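Local coordinates for protein glucose-6-phosphate 1-dehydrogenase (Mycobacterium avium, PDB 4LGV) that probably catalyses the NADP-dependent oxidation of glucose 6-phosphate to 6-phosphogluconolactone, the first committed step of the pentose phosphate pathway, at residues A[71-74]-A[75-78]; A[182-185]-A[186-189]; A[198-201]-A[202-206]; A[419-422]-A[423-427]. All blocks are in the same frame, centred on the assembly; numbering follows the deposited sequence.

Contact 1 (A[71-74]-A[75-78]); sequences DITL and DQLL
Thr73 and Gln76 trade bonds across the first turn of helix 74-87, forming a capping box. In one direction the backbone N of Gln76 gives its proton to Thr73 OG1 at 3.1 Å. Thr73 sets this up by holding OG1 between its own N and carbonyl carbon (chi1 63°), where the hydroxyl faces the opening turn. In the other direction the glutamine chain, extended beyond CG, folds back until OE1 lies 2.8 Å from Thr73 N. That N-H arrives in the plane of the side-chain carbonyl, on a lone pair, and is nearly straight at 163°.

The tight part is on the protein side. Ile72, just before the cap, sends CD1 to within 4.1 Å of Leu77 CB, the two side chains crossing at about a right angle; this is a hydrophobic staple closing over the helix start. Both residues also rest on Tyr106 of strand 104-108, at one edge of the parallel sheet. Further round, Leu74 CD1 sits a looser 4.3 Å from Leu77 CD2, and Leu78 turns to Leu104.

The other flank is polar and open. Thr73, Asp75 and Gln76 are exposed, and a water donates to Gln76 OE1 at 2.8 Å while reaching Asp71 O only weakly.

Main-chain bonding proper begins with Leu77 N to Thr73 O at 3.1 Å. The second strand of this Rossmann-type domain thus passes into its helix through a turn in which Gln76 N and the cap residue's own N-H are met by side chains, with Gln76 OE1 shared between a backbone N-H and solvent.

Contact 2 (A[182-185]-A[186-189]); sequences VLDE and DQIL
The amide of Gln187 turns its oxygen edge to the backbone N of Asp184. One face carries Leu183 CD2, a methyl 3.9 Å from Gln187 CD and lying almost squarely over it. At the oxygen edge, Asp184 N points its proton at Gln187 OE1 from 3.0 Å, in the carbonyl plane and on a lone pair. At the nitrogen edge, Gln187 NE2 bonds to Ala157 O, just ahead of strand 158-162. Against this amide the carboxylate of Asp184 is turned by 49°.

With CG beside its backbone N (chi1 -63°) and the rest of the chain extended, Gln187 runs back along the residues it has just left. Its own N returns a bond to Asp184 O at 2.9 Å, approaching from well above the carbonyl plane as the tight 3-10 turn dictates. On the buried side Leu183 CD1 meets Ile188 CG1 at 4.0 Å.

Outward, Asp184 OD2 and Asp186 OD1 stand 4.3 Å apart, like charges with one water donating to both. Glu185 looks elsewhere, to a salt bridge with Arg190 and to Glu434 N.

The turn carries the chain from helix 169-180 into strand 188-191, an outermost strand of the parallel sheet within the chain. Its chemistry is divided: a gripped amide and leucine-isoleucine packing fix the inner side, whereas outside the shared water probably eases the repulsion between the two aspartates.

Contact 3 (A[198-201]-A[202-206]); sequences QPVE and ELQYL
Gln204 reaches back one turn to Val200, its side chain running toward the helix start. CB lies 3.6 Å from Val200 O and as far from Glu201 O. CG comes closer, to 3.3 Å from Val200 O, and CD faces the same oxygen at 3.7 Å. At the tip, NE2 donates to Val200 O at 3.1 Å and lies 3.6 Å from Val200 CG1, the two side chains running side by side. Val200 O lies almost in the plane of the Gln204 amide, but seen from the carbonyl the donor stands 64° out of plane. Gln204 N adds a weak bond to Val200 O, which therefore takes two donors from one residue.

Ahead of the helix, Pro199 centres an inverse gamma turn, and its O receives Leu203 N at 2.9 Å. Glu202 bends at chi2 (92°), bringing OE1 up to the CA and CB edge of the proline, 3.2 Å from Pro199 CA. A water links that carboxylate to the main chain, donating to Glu202 OE1 and accepting from Glu201 N.

The helix is a subunit-interface element: Tyr205 OH bonds to Ser389 OG of the second subunit, and its ring meets Trp396 there. Pro199 and Leu203 turn instead to strand 373-379 of their own chain. The chain entering this turn probably belongs to the family's substrate-binding signature. Pro199, at the N-cap, has no side-chain acceptor for the first amides; the water serves Glu201 N instead.

Contact 4 (A[419-422]-A[423-427]); sequences LLYA and AFNGD
Tyr421 and Asn425, one turn apart at the end of helix 413-424, meet ring to amide. The outer end of the asparagine side chain stands over one face of the phenol, above its centre, and the two planes are 73° apart. The amide is therefore steeply tilted against the ring and makes no flat stack. Tyr421 keeps its ring beside its own carbonyl carbon (chi1 -179°), which puts one ring face under the end of the asparagine side chain as that folds back from the helix terminus. Beneath them Asn425 N still bonds to Tyr421 O at 3.0 Å.

The other side chains turn elsewhere. Leu419 meets Leu430 and Phe431, while Phe424 leans on Ser30, with a backbone bond as well.

The helix closes in a Schellman motif. Gly426, at positive phi (68°), turns the chain so that Asp427 N reaches back to Ala422 O at 2.9 Å and Gly426 N to Ala423 O at 3.1 Å. The two CB atoms of Ala422 and Asp427 come within 4.2 Å of each other across this loop.

Ala423, on Leu131, and Leu420, on Tyr133, pack the helix on central strand 130-134 of the nucleotide-domain sheet. The chemistry is that of a C-terminus: main-chain N-H groups beyond the last turn satisfy its late carbonyls, and the tyrosine-asparagine pair lies on the solvent side.

Contacts 1 and 3 open helices and contact 4 closes one, while contact 2 is a turn leading into a strand. Contact 1 is at the surface, beside the sheet edge opposite contact 2, their centres about 31 Å apart; the other three are partly buried. Contacts 2 and 4 touch, Leu189 CD1 meeting Ala423 CB at 3.7 Å, so the sheet's last strand and the end of helix 413-424 share packing. Contact 3 lies about 5 Å from contact 4 at nearest atoms and alone reaches another subunit. Glutamine side chains reach back to main-chain atoms in contacts 1, 2 and 3; waters join in, on the glutamine in contact 1 and on acidic side chains in contacts 2 and 3. Contact 4 relies on backbone bonds and a glycine.

Contact 1 (A[71-74]-A[75-78])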
# COMPACT_ATOMS: atom_id res chain seq x y z
N ASP A 71 52.73 5.47 -41.08
CA ASP A 71 53.00 6.02 -42.40
C ASP A 71 52.68 4.94 -43.41
O ASP A 71 53.57 4.22 -43.89
CB ASP A 71 54.45 6.48 -42.48
CG ASP A 71 54.78 7.23 -43.76
OD1 ASP A 71 53.85 7.55 -44.54
OD2 ASP A 71 56.00 7.51 -43.98
N ILE A 72 51.42 4.84 -43.76
CA ILE A 72 50.94 3.87 -44.73
C ILE A 72 50.01 4.57 -45.68
O ILE A 72 49.59 5.69 -45.42
CB ILE A 72 50.19 2.71 -44.07
CG1 ILE A 72 48.99 3.23 -43.29
CG2 ILE A 72 51.15 1.94 -43.16
CD1 ILE A 72 48.09 2.14 -42.74
N THR A 73 49.71 3.93 -46.79
CA THR A 73 48.78 4.48 -47.77
C THR A 73 47.35 4.00 -47.43
O THR A 73 47.15 3.10 -46.63
CB THR A 73 49.10 3.94 -49.16
OG1 THR A 73 48.92 2.52 -49.16
CG2 THR A 73 50.57 4.27 -49.58
N LEU A 74 46.38 4.59 -48.09
CA LEU A 74 45.00 4.14 -48.03
C LEU A 74 44.86 2.65 -48.43
O LEU A 74 44.17 1.90 -47.77
CB LEU A 74 44.09 5.05 -48.91
CG LEU A 74 42.60 4.62 -48.91
CD1 LEU A 74 42.04 4.54 -47.50
CD2 LEU A 74 41.77 5.57 -49.79
N ASP A 75 45.52 2.23 -49.50
CA ASP A 75 45.47 0.81 -49.89
C ASP A 75 45.95 -0.11 -48.80
O ASP A 75 45.37 -1.15 -48.56
CB ASP A 75 46.30 0.56 -51.17
CG ASP A 75 45.62 1.13 -52.43
OD1 ASP A 75 44.41 1.45 -52.39
OD2 ASP A 75 46.33 1.25 -53.46
N GLN A 76 47.03 0.26 -48.14
CA GLN A 76 47.53 -0.56 -47.03
C GLN A 76 46.54 -0.62 -45.87
O GLN A 76 46.33 -1.67 -45.25
CB GLN A 76 48.87 -0.05 -46.57
CG GLN A 76 50.00 -0.36 -47.53
CD GLN A 76 51.30 0.40 -47.22
OE1 GLN A 76 51.30 1.61 -46.95
NE2 GLN A 76 52.41 -0.31 -47.27
N LEU A 77 45.87 0.49 -45.63
CA LEU A 77 44.82 0.49 -44.64
C LEU A 77 43.66 -0.44 -45.01
O LEU A 77 43.15 -1.15 -44.18
CB LEU A 77 44.32 1.92 -44.40
CG LEU A 77 43.20 2.04 -43.37
CD1 LEU A 77 43.72 1.65 -42.01
CD2 LEU A 77 42.62 3.42 -43.35
N LEU A 78 43.27 -0.41 -46.27
CA LEU A 78 42.21 -1.29 -46.76
C LEU A 78 42.54 -2.76 -46.61
O LEU A 78 41.66 -3.56 -46.24
CB LEU A 78 41.87 -0.98 -48.20
CG LEU A 78 41.25 0.42 -48.37
CD1 LEU A 78 40.98 0.65 -49.85
CD2 LEU A 78 39.96 0.63 -47.59
O HOH W 1 53.44 3.46 -47.20

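Contact 2 (A[182-185]-A[186-189])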
# COMPACT_ATOMS: atom_id res chain seq x y z
N VAL A 182 36.37 22.71 -23.38
CA VAL A 182 36.08 22.99 -24.79
C VAL A 182 34.80 22.32 -25.34
O VAL A 182 34.38 22.63 -26.45
CB VAL A 182 37.27 22.64 -25.69
CG1 VAL A 182 38.46 23.60 -25.44
CG2 VAL A 182 37.73 21.21 -25.49
N LEU A 183 34.21 21.39 -24.59
CA LEU A 183 33.00 20.69 -25.00
C LEU A 183 31.90 20.86 -23.96
O LEU A 183 32.16 20.81 -22.78
CB LEU A 183 33.28 19.20 -25.17
CG LEU A 183 34.28 18.80 -26.26
CD1 LEU A 183 34.77 17.35 -26.09
CD2 LEU A 183 33.66 18.98 -27.62
N ASP A 184 30.67 21.00 -24.43
CA ASP A 184 29.50 20.76 -23.58
C ASP A 184 29.36 19.29 -23.27
O ASP A 184 29.83 18.43 -24.02
CB ASP A 184 28.22 21.24 -24.26
CG ASP A 184 28.25 22.73 -24.60
OD1 ASP A 184 28.85 23.51 -23.82
OD2 ASP A 184 27.70 23.11 -25.66
N GLU A 185 28.69 19.00 -22.17
CA GLU A 185 28.47 17.63 -21.72
C GLU A 185 27.79 16.85 -22.81
O GLU A 185 28.09 15.69 -22.97
CB GLU A 185 27.60 17.59 -20.42
CG GLU A 185 27.25 16.17 -19.91
CD GLU A 185 28.47 15.28 -19.63
OE1 GLU A 185 29.60 15.83 -19.42
OE2 GLU A 185 28.31 14.03 -19.63
N ASP A 186 26.86 17.46 -23.53
CA ASP A 186 26.08 16.71 -24.50
C ASP A 186 26.89 16.44 -25.81
O ASP A 186 26.40 15.79 -26.71
CB ASP A 186 24.74 17.39 -24.78
CG ASP A 186 24.88 18.71 -25.62
OD1 ASP A 186 26.01 19.18 -25.91
OD2 ASP A 186 23.83 19.28 -25.99
N GLN A 187 28.12 16.92 -25.88
CA GLN A 187 29.00 16.57 -27.00
C GLN A 187 29.92 15.43 -26.60
O GLN A 187 30.71 14.95 -27.44
CB GLN A 187 29.85 17.78 -27.41
CG GLN A 187 29.07 18.98 -27.93
CD GLN A 187 30.02 20.14 -28.28
OE1 GLN A 187 30.40 20.92 -27.40
NE2 GLN A 187 30.41 20.23 -29.53
N ILE A 188 29.89 15.04 -25.32
CA ILE A 188 30.77 14.02 -24.82
C ILE A 188 30.05 12.67 -24.70
O ILE A 188 29.10 12.55 -23.95
CB ILE A 188 31.35 14.39 -23.47
CG1 ILE A 188 32.11 15.70 -23.58
CG2 ILE A 188 32.33 13.33 -22.99
CD1 ILE A 188 32.44 16.30 -22.23
N LEU A 189 30.58 11.64 -25.38
CA LEU A 189 30.03 10.30 -25.35
C LEU A 189 31.08 9.32 -24.84
O LEU A 189 32.08 9.01 -25.52
CB LEU A 189 29.59 9.91 -26.76
CG LEU A 189 28.65 10.88 -27.48
CD1 LEU A 189 28.39 10.47 -28.91
CD2 LEU A 189 27.36 10.94 -26.76
O HOH W 2 26.02 21.54 -27.32
O HOH W 3 27.06 13.09 -21.92

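Contact 3 (A[198-201]-A[202-206])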
# COMPACT_ATOMS: atom_id res chain seq x y z
N GLN A 198 22.91 -3.21 -22.50
CA GLN A 198 21.84 -2.93 -21.59
C GLN A 198 20.53 -2.68 -22.33
O GLN A 198 20.46 -1.83 -23.22
CB GLN A 198 22.18 -1.72 -20.73
CG GLN A 198 23.14 -2.13 -19.62
CD GLN A 198 23.38 -1.03 -18.61
OE1 GLN A 198 22.51 -0.24 -18.33
NE2 GLN A 198 24.58 -1.04 -18.00
N PRO A 199 19.48 -3.41 -21.94
CA PRO A 199 18.18 -3.23 -22.52
C PRO A 199 17.44 -2.09 -21.84
O PRO A 199 16.46 -2.33 -21.11
CB PRO A 199 17.51 -4.58 -22.26
CG PRO A 199 18.08 -5.07 -20.99
CD PRO A 199 19.48 -4.50 -20.95
N VAL A 200 17.92 -0.87 -22.08
CA VAL A 200 17.48 0.34 -21.38
C VAL A 200 15.98 0.61 -21.60
O VAL A 200 15.23 0.80 -20.63
CB VAL A 200 18.33 1.56 -21.79
CG1 VAL A 200 17.81 2.85 -21.18
CG2 VAL A 200 19.78 1.38 -21.33
N GLU A 201 15.53 0.61 -22.84
CA GLU A 201 14.13 0.91 -23.12
C GLU A 201 13.24 -0.20 -22.66
O GLU A 201 12.15 0.06 -22.11
CB GLU A 201 13.87 1.16 -24.60
CG GLU A 201 14.33 2.53 -25.08
CD GLU A 201 14.17 2.71 -26.60
OE1 GLU A 201 13.38 1.95 -27.25
OE2 GLU A 201 14.85 3.61 -27.13
N GLU A 202 13.69 -1.44 -22.84
CA GLU A 202 12.85 -2.61 -22.60
C GLU A 202 12.67 -2.89 -21.14
O GLU A 202 11.64 -3.31 -20.69
CB GLU A 202 13.42 -3.83 -23.32
CG GLU A 202 13.58 -3.63 -24.83
CD GLU A 202 14.95 -3.09 -25.28
OE1 GLU A 202 15.72 -2.56 -24.45
OE2 GLU A 202 15.30 -3.25 -26.47
N LEU A 203 13.69 -2.63 -20.35
CA LEU A 203 13.57 -2.78 -18.91
C LEU A 203 12.68 -1.69 -18.29
O LEU A 203 11.92 -1.92 -17.33
CB LEU A 203 14.96 -2.72 -18.35
CG LEU A 203 15.17 -3.00 -16.90
CD1 LEU A 203 14.36 -4.22 -16.46
CD2 LEU A 203 16.63 -3.29 -16.69
N GLN A 204 12.75 -0.46 -18.84
CA GLN A 204 11.83 0.56 -18.42
C GLN A 204 10.41 0.16 -18.74
O GLN A 204 9.50 0.35 -17.93
CB GLN A 204 12.16 1.91 -19.04
CG GLN A 204 13.39 2.51 -18.44
CD GLN A 204 13.69 3.83 -19.08
OE1 GLN A 204 13.17 4.88 -18.67
NE2 GLN A 204 14.57 3.82 -20.09
N TYR A 205 10.19 -0.38 -19.92
CA TYR A 205 8.82 -0.73 -20.30
C TYR A 205 8.34 -1.80 -19.37
O TYR A 205 7.20 -1.79 -18.92
CB TYR A 205 8.77 -1.17 -21.77
CG TYR A 205 7.40 -1.50 -22.24
CD1 TYR A 205 6.53 -0.52 -22.71
CD2 TYR A 205 6.94 -2.82 -22.23
CE1 TYR A 205 5.24 -0.87 -23.17
CE2 TYR A 205 5.67 -3.18 -22.70
CZ TYR A 205 4.82 -2.21 -23.14
OH TYR A 205 3.54 -2.59 -23.58
N LEU A 206 9.22 -2.77 -19.08
CA LEU A 206 8.85 -3.90 -18.23
C LEU A 206 8.34 -3.40 -16.90
O LEU A 206 7.31 -3.81 -16.40
CB LEU A 206 10.04 -4.80 -18.07
CG LEU A 206 9.92 -6.02 -17.16
CD1 LEU A 206 10.89 -7.08 -17.58
CD2 LEU A 206 10.27 -5.66 -15.75
O HOH W 4 17.11 -0.29 -25.05

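Contact 4 (A[419-422]-A[423-427])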
# COMPACT_ATOMS: atom_id res chain seq x y z
N LEU A 419 26.41 0.76 -30.11
CA LEU A 419 26.95 1.99 -29.52
C LEU A 419 27.46 2.96 -30.57
O LEU A 419 27.25 4.16 -30.45
CB LEU A 419 28.10 1.68 -28.56
CG LEU A 419 27.67 1.11 -27.24
CD1 LEU A 419 28.86 0.60 -26.47
CD2 LEU A 419 26.93 2.12 -26.41
N LEU A 420 28.12 2.42 -31.60
CA LEU A 420 28.70 3.26 -32.65
C LEU A 420 27.62 3.95 -33.41
O LEU A 420 27.72 5.13 -33.74
CB LEU A 420 29.53 2.43 -33.66
CG LEU A 420 31.03 2.61 -33.69
CD1 LEU A 420 31.58 1.89 -34.92
CD2 LEU A 420 31.45 4.08 -33.74
N TYR A 421 26.59 3.19 -33.73
CA TYR A 421 25.45 3.74 -34.48
C TYR A 421 24.75 4.80 -33.63
O TYR A 421 24.41 5.89 -34.12
CB TYR A 421 24.50 2.62 -34.88
CG TYR A 421 23.29 3.05 -35.68
CD1 TYR A 421 23.35 3.22 -37.05
CD2 TYR A 421 22.07 3.29 -35.04
CE1 TYR A 421 22.23 3.59 -37.80
CE2 TYR A 421 20.95 3.66 -35.77
CZ TYR A 421 21.04 3.80 -37.15
OH TYR A 421 19.92 4.20 -37.86
N ALA A 422 24.53 4.50 -32.35
CA ALA A 422 23.85 5.45 -31.48
C ALA A 422 24.68 6.74 -31.36
O ALA A 422 24.13 7.85 -31.36
CB ALA A 422 23.61 4.84 -30.12
N ALA A 423 25.99 6.60 -31.24
CA ALA A 423 26.85 7.76 -31.09
C ALA A 423 26.70 8.63 -32.31
O ALA A 423 26.56 9.82 -32.19
CB ALA A 423 28.30 7.35 -30.90
N PHE A 424 26.75 8.01 -33.49
CA PHE A 424 26.70 8.73 -34.73
C PHE A 424 25.39 9.50 -34.84
O PHE A 424 25.37 10.62 -35.33
CB PHE A 424 26.88 7.78 -35.95
CG PHE A 424 27.08 8.50 -37.25
CD1 PHE A 424 28.32 9.01 -37.58
CD2 PHE A 424 26.01 8.73 -38.12
CE1 PHE A 424 28.51 9.70 -38.77
CE2 PHE A 424 26.19 9.44 -39.31
CZ PHE A 424 27.44 9.93 -39.63
N ASN A 425 24.30 8.89 -34.37
CA ASN A 425 22.97 9.51 -34.42
C ASN A 425 22.63 10.36 -33.22
O ASN A 425 21.53 10.88 -33.14
CB ASN A 425 21.87 8.45 -34.62
CG ASN A 425 22.09 7.64 -35.85
OD1 ASN A 425 22.15 6.42 -35.79
ND2 ASN A 425 22.28 8.31 -36.98
N GLY A 426 23.58 10.58 -32.33
CA GLY A 426 23.37 11.47 -31.16
C GLY A 426 22.38 10.95 -30.11
O GLY A 426 21.82 11.71 -29.36
N ASP A 427 22.18 9.64 -30.07
CA ASP A 427 21.32 9.02 -29.06
C ASP A 427 22.18 8.70 -27.82
O ASP A 427 23.02 7.79 -27.84
CB ASP A 427 20.67 7.78 -29.69
CG ASP A 427 19.80 6.99 -28.73
OD1 ASP A 427 19.56 7.44 -27.59
OD2 ASP A 427 19.42 5.86 -29.12